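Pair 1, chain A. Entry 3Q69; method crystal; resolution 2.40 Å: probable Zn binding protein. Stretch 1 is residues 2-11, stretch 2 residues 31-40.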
# COMPACT_ATOMS: atom_id res chain seq x y z
N ILE A 2 18.77 12.96 24.67
CA ILE A 2 17.73 12.32 23.88
C ILE A 2 18.23 11.04 23.22
O ILE A 2 19.43 10.86 23.00
CB ILE A 2 17.24 13.24 22.75
CG1 ILE A 2 18.37 13.43 21.74
CG2 ILE A 2 16.77 14.58 23.31
CD1 ILE A 2 17.93 14.10 20.45
N GLU A 3 17.29 10.16 22.89
CA GLU A 3 17.62 8.90 22.24
C GLU A 3 16.79 8.77 20.96
O GLU A 3 15.66 9.28 20.87
CB GLU A 3 17.31 7.71 23.15
CG GLU A 3 15.85 7.64 23.57
CD GLU A 3 15.53 6.42 24.39
OE1 GLU A 3 14.45 6.41 25.03
OE2 GLU A 3 16.35 5.49 24.40
N PRO A 4 17.34 8.10 19.94
CA PRO A 4 16.60 7.94 18.70
C PRO A 4 15.48 6.91 18.86
O PRO A 4 15.62 5.92 19.59
CB PRO A 4 17.67 7.47 17.72
CG PRO A 4 18.61 6.74 18.58
CD PRO A 4 18.73 7.63 19.78
N ILE A 5 14.37 7.16 18.18
CA ILE A 5 13.23 6.25 18.21
C ILE A 5 12.69 6.24 16.78
O ILE A 5 13.08 7.06 15.95
CB ILE A 5 12.12 6.71 19.21
CG1 ILE A 5 11.72 8.16 18.90
CG2 ILE A 5 12.61 6.56 20.65
CD1 ILE A 5 10.47 8.64 19.65
N LYS A 6 11.80 5.30 16.47
CA LYS A 6 11.26 5.22 15.13
C LYS A 6 9.92 4.51 15.13
O LYS A 6 9.56 3.83 16.10
CB LYS A 6 12.25 4.50 14.20
CG LYS A 6 12.41 3.00 14.48
CD LYS A 6 13.61 2.42 13.75
CE LYS A 6 13.81 0.98 14.12
NZ LYS A 6 12.61 0.16 13.83
N ARG A 7 9.16 4.71 14.06
CA ARG A 7 7.87 4.06 13.94
C ARG A 7 7.65 3.69 12.48
O ARG A 7 8.10 4.40 11.57
CB ARG A 7 6.73 4.97 14.46
CG ARG A 7 6.65 6.35 13.83
CD ARG A 7 5.44 7.12 14.34
NE ARG A 7 5.45 8.51 13.91
CZ ARG A 7 4.47 9.38 14.15
NH1 ARG A 7 4.57 10.63 13.71
NH2 ARG A 7 3.41 9.02 14.85
N THR A 8 6.97 2.57 12.26
CA THR A 8 6.73 2.07 10.91
C THR A 8 5.26 1.86 10.55
O THR A 8 4.47 1.38 11.35
CB THR A 8 7.45 0.74 10.71
OG1 THR A 8 8.86 0.93 10.93
CG2 THR A 8 7.23 0.22 9.29
N GLN A 9 4.93 2.23 9.33
CA GLN A 9 3.60 2.07 8.78
C GLN A 9 3.80 1.25 7.52
O GLN A 9 4.67 1.55 6.71
CB GLN A 9 3.00 3.44 8.42
CG GLN A 9 1.71 3.37 7.59
CD GLN A 9 0.54 2.73 8.34
OE1 GLN A 9 0.03 3.30 9.32
NE2 GLN A 9 0.12 1.55 7.88
N VAL A 10 3.03 0.18 7.37
CA VAL A 10 3.11 -0.67 6.20
C VAL A 10 1.80 -0.60 5.44
O VAL A 10 0.75 -0.86 6.02
CB VAL A 10 3.37 -2.14 6.61
CG1 VAL A 10 3.61 -2.99 5.38
CG2 VAL A 10 4.56 -2.22 7.57
N VAL A 11 1.86 -0.25 4.16
CA VAL A 11 0.66 -0.18 3.34
C VAL A 11 0.76 -1.25 2.27
O VAL A 11 1.75 -1.34 1.56
CB VAL A 11 0.52 1.17 2.65
CG1 VAL A 11 -0.83 1.22 1.95
CG2 VAL A 11 0.65 2.30 3.67
N VAL A 31 1.56 -6.69 -2.69
CA VAL A 31 2.80 -5.93 -2.58
C VAL A 31 2.66 -4.99 -1.41
O VAL A 31 1.56 -4.63 -0.97
CB VAL A 31 3.13 -5.11 -3.85
CG1 VAL A 31 3.56 -6.04 -4.96
CG2 VAL A 31 1.94 -4.28 -4.29
N SER A 32 3.80 -4.53 -0.92
CA SER A 32 3.77 -3.68 0.25
C SER A 32 4.71 -2.51 0.16
O SER A 32 5.71 -2.54 -0.54
CB SER A 32 4.10 -4.54 1.47
OG SER A 32 4.40 -3.73 2.59
N LEU A 33 4.38 -1.46 0.90
CA LEU A 33 5.21 -0.27 0.95
C LEU A 33 5.43 -0.00 2.43
O LEU A 33 4.49 0.11 3.22
CB LEU A 33 4.48 0.91 0.28
CG LEU A 33 4.29 0.77 -1.24
CD1 LEU A 33 3.55 1.95 -1.80
CD2 LEU A 33 5.63 0.59 -1.89
N ILE A 34 6.70 0.08 2.81
CA ILE A 34 7.06 0.29 4.21
C ILE A 34 7.58 1.71 4.43
O ILE A 34 8.52 2.16 3.79
CB ILE A 34 8.11 -0.75 4.61
CG1 ILE A 34 7.59 -2.13 4.20
CG2 ILE A 34 8.39 -0.69 6.13
CD1 ILE A 34 8.58 -3.30 4.41
N PHE A 35 6.93 2.42 5.35
CA PHE A 35 7.25 3.80 5.69
C PHE A 35 7.77 3.88 7.13
O PHE A 35 7.10 3.44 8.07
CB PHE A 35 6.00 4.66 5.59
CG PHE A 35 5.37 4.69 4.24
CD1 PHE A 35 5.50 5.81 3.42
CD2 PHE A 35 4.64 3.60 3.78
CE1 PHE A 35 4.90 5.85 2.14
CE2 PHE A 35 4.04 3.62 2.52
CZ PHE A 35 4.17 4.75 1.70
N THR A 36 8.95 4.45 7.30
CA THR A 36 9.53 4.55 8.63
C THR A 36 10.00 5.95 8.92
O THR A 36 10.83 6.50 8.21
CB THR A 36 10.73 3.58 8.82
OG1 THR A 36 10.27 2.23 8.76
CG2 THR A 36 11.39 3.79 10.20
N GLN A 37 9.45 6.54 9.98
CA GLN A 37 9.85 7.88 10.40
C GLN A 37 10.74 7.79 11.63
O GLN A 37 10.49 6.97 12.54
CB GLN A 37 8.62 8.72 10.73
CG GLN A 37 8.92 10.01 11.46
CD GLN A 37 7.69 10.86 11.70
OE1 GLN A 37 6.57 10.36 11.78
NE2 GLN A 37 7.90 12.15 11.88
N SER A 38 11.78 8.61 11.65
CA SER A 38 12.71 8.66 12.78
C SER A 38 12.36 9.85 13.67
O SER A 38 11.82 10.85 13.22
CB SER A 38 14.15 8.81 12.30
OG SER A 38 14.59 7.62 11.68
N GLY A 39 12.69 9.73 14.95
CA GLY A 39 12.41 10.78 15.90
C GLY A 39 13.30 10.62 17.12
O GLY A 39 14.23 9.81 17.13
N LYS A 40 13.02 11.38 18.17
CA LYS A 40 13.80 11.31 19.39
C LYS A 40 12.89 11.23 20.60
O LYS A 40 11.73 11.61 20.54
CB LYS A 40 14.68 12.56 19.53
CG LYS A 40 15.63 12.83 18.36
CD LYS A 40 16.73 11.78 18.26
CE LYS A 40 17.55 11.96 16.98
NZ LYS A 40 18.44 10.78 16.72

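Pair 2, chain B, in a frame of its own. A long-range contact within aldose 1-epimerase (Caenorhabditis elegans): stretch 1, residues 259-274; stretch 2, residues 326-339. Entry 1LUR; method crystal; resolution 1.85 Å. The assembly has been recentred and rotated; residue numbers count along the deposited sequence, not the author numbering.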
# COMPACT_ATOMS: atom_id res chain seq x y z
N TRP B 259 -9.99 10.27 8.50
CA TRP B 259 -11.41 10.57 8.35
C TRP B 259 -11.72 11.92 7.73
O TRP B 259 -10.85 12.78 7.60
CB TRP B 259 -12.10 10.45 9.71
CG TRP B 259 -11.73 11.54 10.69
CD1 TRP B 259 -12.36 12.74 10.85
CD2 TRP B 259 -10.64 11.52 11.62
NE1 TRP B 259 -11.73 13.47 11.83
CE2 TRP B 259 -10.67 12.75 12.32
CE3 TRP B 259 -9.64 10.59 11.93
CZ2 TRP B 259 -9.74 13.07 13.31
CZ3 TRP B 259 -8.71 10.92 12.92
CH2 TRP B 259 -8.77 12.15 13.60
N SER B 260 -12.98 12.08 7.35
CA SER B 260 -13.48 13.31 6.74
C SER B 260 -14.74 13.79 7.46
O SER B 260 -15.76 13.09 7.45
CB SER B 260 -13.80 13.06 5.26
OG SER B 260 -14.68 14.05 4.76
N GLU B 261 -14.68 14.96 8.08
CA GLU B 261 -15.84 15.49 8.79
C GLU B 261 -16.95 15.71 7.78
O GLU B 261 -18.14 15.66 8.11
CB GLU B 261 -15.50 16.81 9.49
CG GLU B 261 -14.47 16.66 10.61
CD GLU B 261 -14.10 17.99 11.25
OE1 GLU B 261 -13.88 18.97 10.50
OE2 GLU B 261 -14.01 18.05 12.49
N LYS B 262 -16.56 15.93 6.53
CA LYS B 262 -17.52 16.16 5.46
C LYS B 262 -18.43 14.95 5.27
O LYS B 262 -19.62 15.02 5.57
CB LYS B 262 -16.79 16.48 4.15
CG LYS B 262 -17.71 16.73 2.97
CD LYS B 262 -16.92 17.09 1.72
CE LYS B 262 -17.83 17.28 0.51
NZ LYS B 262 -17.06 17.63 -0.72
N SER B 263 -17.88 13.84 4.78
CA SER B 263 -18.67 12.63 4.55
C SER B 263 -18.91 11.85 5.84
O SER B 263 -19.73 10.94 5.87
CB SER B 263 -17.98 11.72 3.54
OG SER B 263 -16.72 11.28 4.04
N GLY B 264 -18.20 12.22 6.90
CA GLY B 264 -18.36 11.53 8.16
C GLY B 264 -17.78 10.13 8.16
O GLY B 264 -17.96 9.37 9.12
N ILE B 265 -17.10 9.76 7.08
CA ILE B 265 -16.51 8.43 6.98
C ILE B 265 -15.13 8.40 7.62
O ILE B 265 -14.31 9.31 7.43
CB ILE B 265 -16.37 7.98 5.50
CG1 ILE B 265 -17.76 7.78 4.89
CG2 ILE B 265 -15.57 6.68 5.42
CD1 ILE B 265 -17.74 7.40 3.43
N GLU B 266 -14.87 7.35 8.39
CA GLU B 266 -13.59 7.21 9.06
C GLU B 266 -12.97 5.86 8.73
O GLU B 266 -13.68 4.88 8.51
CB GLU B 266 -13.78 7.36 10.57
CG GLU B 266 -12.52 7.13 11.39
CD GLU B 266 -12.69 7.55 12.83
OE1 GLU B 266 -11.80 7.24 13.66
OE2 GLU B 266 -13.71 8.20 13.14
N LEU B 267 -11.64 5.84 8.68
CA LEU B 267 -10.88 4.63 8.38
C LEU B 267 -9.81 4.47 9.45
O LEU B 267 -9.06 5.41 9.72
CB LEU B 267 -10.22 4.75 7.01
CG LEU B 267 -9.05 3.80 6.73
CD1 LEU B 267 -9.58 2.37 6.71
CD2 LEU B 267 -8.38 4.14 5.41
N SER B 268 -9.76 3.30 10.07
CA SER B 268 -8.76 3.03 11.10
C SER B 268 -7.98 1.82 10.62
O SER B 268 -8.55 0.91 10.01
CB SER B 268 -9.43 2.73 12.45
OG SER B 268 -10.04 1.45 12.44
N ILE B 269 -6.69 1.80 10.90
CA ILE B 269 -5.84 0.69 10.47
C ILE B 269 -4.96 0.10 11.56
O ILE B 269 -4.47 0.81 12.44
CB ILE B 269 -4.91 1.13 9.31
CG1 ILE B 269 -5.75 1.47 8.07
CG2 ILE B 269 -3.89 0.04 9.00
CD1 ILE B 269 -4.93 2.03 6.92
N THR B 270 -4.77 -1.20 11.48
CA THR B 270 -3.93 -1.93 12.42
C THR B 270 -3.19 -2.87 11.47
O THR B 270 -3.79 -3.43 10.55
CB THR B 270 -4.74 -2.72 13.47
OG1 THR B 270 -3.84 -3.24 14.46
CG2 THR B 270 -5.50 -3.87 12.84
N THR B 271 -1.89 -3.02 11.67
CA THR B 271 -1.12 -3.90 10.80
C THR B 271 0.05 -4.53 11.52
O THR B 271 0.51 -4.03 12.54
CB THR B 271 -0.59 -3.12 9.57
OG1 THR B 271 0.27 -3.96 8.79
CG2 THR B 271 0.20 -1.88 10.02
N SER B 272 0.52 -5.64 10.96
CA SER B 272 1.65 -6.36 11.53
C SER B 272 2.92 -5.68 11.05
O SER B 272 3.99 -5.85 11.66
CB SER B 272 1.62 -7.81 11.06
OG SER B 272 1.55 -7.89 9.64
N TYR B 273 2.82 -4.93 9.96
CA TYR B 273 3.97 -4.23 9.40
C TYR B 273 4.46 -3.18 10.40
O TYR B 273 3.66 -2.61 11.16
CB TYR B 273 3.63 -3.56 8.06
CG TYR B 273 3.53 -4.52 6.88
CD1 TYR B 273 2.29 -4.89 6.37
CD2 TYR B 273 4.67 -5.07 6.30
CE1 TYR B 273 2.18 -5.79 5.30
CE2 TYR B 273 4.58 -5.97 5.23
CZ TYR B 273 3.33 -6.33 4.74
OH TYR B 273 3.22 -7.22 3.69
N PRO B 274 5.77 -2.89 10.40
CA PRO B 274 6.38 -1.91 11.30
C PRO B 274 6.21 -0.45 10.88
O PRO B 274 6.37 0.45 11.71
CB PRO B 274 7.84 -2.35 11.33
CG PRO B 274 8.06 -2.75 9.90
CD PRO B 274 6.81 -3.56 9.59
N HIS B 326 7.84 -18.74 6.46
CA HIS B 326 6.60 -18.24 5.91
C HIS B 326 6.46 -16.74 6.09
O HIS B 326 6.54 -16.23 7.20
CB HIS B 326 5.39 -18.92 6.57
CG HIS B 326 5.24 -20.37 6.22
ND1 HIS B 326 6.11 -21.34 6.68
CD2 HIS B 326 4.33 -21.01 5.45
CE1 HIS B 326 5.74 -22.52 6.20
NE2 HIS B 326 4.66 -22.35 5.45
N TYR B 327 6.28 -16.03 4.98
CA TYR B 327 6.12 -14.59 5.04
C TYR B 327 4.66 -14.50 5.44
O TYR B 327 3.80 -15.12 4.80
CB TYR B 327 6.33 -13.97 3.66
CG TYR B 327 6.15 -12.47 3.62
CD1 TYR B 327 7.25 -11.61 3.63
CD2 TYR B 327 4.88 -11.91 3.52
CE1 TYR B 327 7.09 -10.22 3.53
CE2 TYR B 327 4.70 -10.54 3.43
CZ TYR B 327 5.80 -9.70 3.43
OH TYR B 327 5.61 -8.35 3.29
N CYS B 328 4.35 -13.74 6.48
CA CYS B 328 2.97 -13.62 6.92
C CYS B 328 2.72 -12.27 7.56
O CYS B 328 3.19 -12.00 8.66
CB CYS B 328 2.66 -14.74 7.92
SG CYS B 328 0.89 -14.98 8.26
N GLN B 329 1.98 -11.41 6.87
CA GLN B 329 1.65 -10.08 7.37
C GLN B 329 0.19 -9.80 7.07
O GLN B 329 -0.40 -10.45 6.20
CB GLN B 329 2.50 -9.00 6.68
CG GLN B 329 4.01 -9.16 6.80
CD GLN B 329 4.53 -8.99 8.22
OE1 GLN B 329 4.05 -8.14 8.97
NE2 GLN B 329 5.55 -9.77 8.57
N GLU B 330 -0.40 -8.84 7.77
CA GLU B 330 -1.80 -8.50 7.55
C GLU B 330 -2.05 -7.03 7.79
O GLU B 330 -1.31 -6.36 8.52
CB GLU B 330 -2.73 -9.34 8.44
CG GLU B 330 -2.74 -8.94 9.90
CD GLU B 330 -3.94 -9.51 10.66
OE1 GLU B 330 -4.06 -9.22 11.87
OE2 GLU B 330 -4.76 -10.24 10.06
N ILE B 331 -3.11 -6.53 7.17
CA ILE B 331 -3.52 -5.14 7.28
C ILE B 331 -5.02 -5.19 7.48
O ILE B 331 -5.74 -5.79 6.68
CB ILE B 331 -3.24 -4.36 5.98
CG1 ILE B 331 -1.78 -4.50 5.57
CG2 ILE B 331 -3.56 -2.90 6.19
CD1 ILE B 331 -1.46 -3.91 4.20
N VAL B 332 -5.50 -4.57 8.56
CA VAL B 332 -6.93 -4.56 8.83
C VAL B 332 -7.48 -3.14 8.75
O VAL B 332 -7.09 -2.28 9.53
CB VAL B 332 -7.26 -5.15 10.23
CG1 VAL B 332 -8.78 -5.19 10.44
CG2 VAL B 332 -6.67 -6.54 10.35
N TYR B 333 -8.37 -2.91 7.78
CA TYR B 333 -8.98 -1.60 7.60
C TYR B 333 -10.39 -1.66 8.17
O TYR B 333 -11.19 -2.50 7.76
CB TYR B 333 -9.10 -1.22 6.11
CG TYR B 333 -7.82 -1.20 5.33
CD1 TYR B 333 -7.17 -2.39 4.98
CD2 TYR B 333 -7.25 0.01 4.91
CE1 TYR B 333 -6.01 -2.37 4.22
CE2 TYR B 333 -6.09 0.03 4.16
CZ TYR B 333 -5.47 -1.15 3.82
OH TYR B 333 -4.32 -1.14 3.07
N THR B 334 -10.69 -0.78 9.12
CA THR B 334 -12.02 -0.76 9.72
C THR B 334 -12.70 0.52 9.30
O THR B 334 -12.16 1.61 9.48
CB THR B 334 -11.96 -0.79 11.26
OG1 THR B 334 -11.33 -2.00 11.70
CG2 THR B 334 -13.37 -0.72 11.85
N PHE B 335 -13.89 0.39 8.72
CA PHE B 335 -14.65 1.55 8.26
C PHE B 335 -15.79 1.84 9.23
O PHE B 335 -16.49 0.94 9.67
CB PHE B 335 -15.19 1.30 6.86
CG PHE B 335 -14.12 0.96 5.86
CD1 PHE B 335 -13.76 -0.37 5.63
CD2 PHE B 335 -13.44 1.97 5.19
CE1 PHE B 335 -12.73 -0.68 4.75
CE2 PHE B 335 -12.40 1.66 4.30
CZ PHE B 335 -12.05 0.33 4.09
N SER B 336 -15.95 3.12 9.57
CA SER B 336 -16.99 3.54 10.49
C SER B 336 -17.37 5.00 10.23
O SER B 336 -17.05 5.56 9.19
CB SER B 336 -16.50 3.40 11.93
OG SER B 336 -15.41 4.28 12.16
N HIS B 337 -18.06 5.60 11.20
CA HIS B 337 -18.47 6.99 11.08
C HIS B 337 -18.04 7.79 12.30
O HIS B 337 -18.03 7.29 13.42
CB HIS B 337 -19.99 7.09 10.89
CG HIS B 337 -20.49 6.42 9.65
ND1 HIS B 337 -20.69 5.06 9.56
CD2 HIS B 337 -20.81 6.93 8.43
CE1 HIS B 337 -21.12 4.76 8.34
NE2 HIS B 337 -21.20 5.88 7.64
N VAL B 338 -17.68 9.05 12.06
CA VAL B 338 -17.25 9.93 13.14
C VAL B 338 -18.47 10.56 13.80
O VAL B 338 -19.01 11.56 13.32
CB VAL B 338 -16.31 11.03 12.59
CG1 VAL B 338 -16.95 11.71 11.38
CG2 VAL B 338 -16.02 12.05 13.67
N ASN B 339 -18.93 9.96 14.90
CA ASN B 339 -20.09 10.49 15.60
C ASN B 339 -19.71 10.99 16.99
O ASN B 339 -19.34 12.15 17.16
CB ASN B 339 -21.19 9.42 15.72
CG ASN B 339 -21.78 9.03 14.37
OD1 ASN B 339 -22.17 9.90 13.58
ND2 ASN B 339 -21.86 7.73 14.11
O HOH W 1 -13.00 3.26 11.34

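Pair 1 and pair 2 are both two-stranded antiparallel ladders. Their strand axes run at 152° and 151° and approach to 4.3 and 4.6 Å, and N, CA and C of 14 central residues superpose with an RMSD of 0.4 Å. The register is shared as well: Arg A7–Gln A37 falls on Ser B268–Thr B334, each a hydrogen-bonded pair. There Arg A7 N reaches Gln A37 O at 3.0 Å, and Ser B268 N reaches Thr B334 O at 3.0 Å. Between such pairs the close CA-H...O contacts recur, as in Thr A8 CA to Phe A35 O (3.2 Å) and Ile B269 CA to Val B332 O (3.4 Å).

One face carries Lys A6, Thr A8, Val A10, Ile A34, Thr A36 and Ser A38, matched by Leu B267, Ile B269, Thr B271, Ile B331, Tyr B333 and Phe B335. In pair 2 all six are buried; in pair 1 this face is largely exposed. Thr A8 and Thr A36 join through a hydrogen bond between their OG1 atoms (2.9 Å), whereas the matching Ile B269 and Tyr B333 pack apolar surfaces, CD1 of Ile B269 lying 3.6 Å from CE2 of Tyr B333. At Lys A6 the side chain ends leading away from the partner strand; the end of Leu B267 comes nearer, its CD1 lying 3.7 Å from Tyr B333 CB and 3.8 Å from Phe B335 CE2. Val A10 and Thr B271 have side-chain centres only 0.2 Å apart, yet Val A10 CG1 meets Ile A34 CG1 at 4.2 Å, while Thr B271 OG1 donates to Glu B330 O at 2.9 Å.

On the other face, pair 1 buries Phe A35 and Gln A37. The end of Arg A7 comes nearer to the partner strand, and Gln A37 OE1 lies near the guanidinium plane, accepting from NH1 of Arg A7 at 2.8 Å and, weakly, from its NE at 3.0 Å. The matching Ser B268 and Thr B334 have no such hydrogen bond between their side chains and pack directly, OG of Ser B268 being 3.2 Å from CB of Thr B334. At the next pair, CB of Gln A9 lies 4.3 Å from CB of Phe A35; in pair 2, CG2 of Thr B270 approaches CB of Val B332 to 3.4 Å. Gly A39 has no side chain, and CD1 of Ile A5 reaches Lys A40 O at 3.3 Å. Its counterpart Ser B336 sets OG 3.8 Å from CB of Glu B266 and hydrogen-bonds through OG to a water (2.7 Å), which also donates to Thr B334 O (2.6 Å).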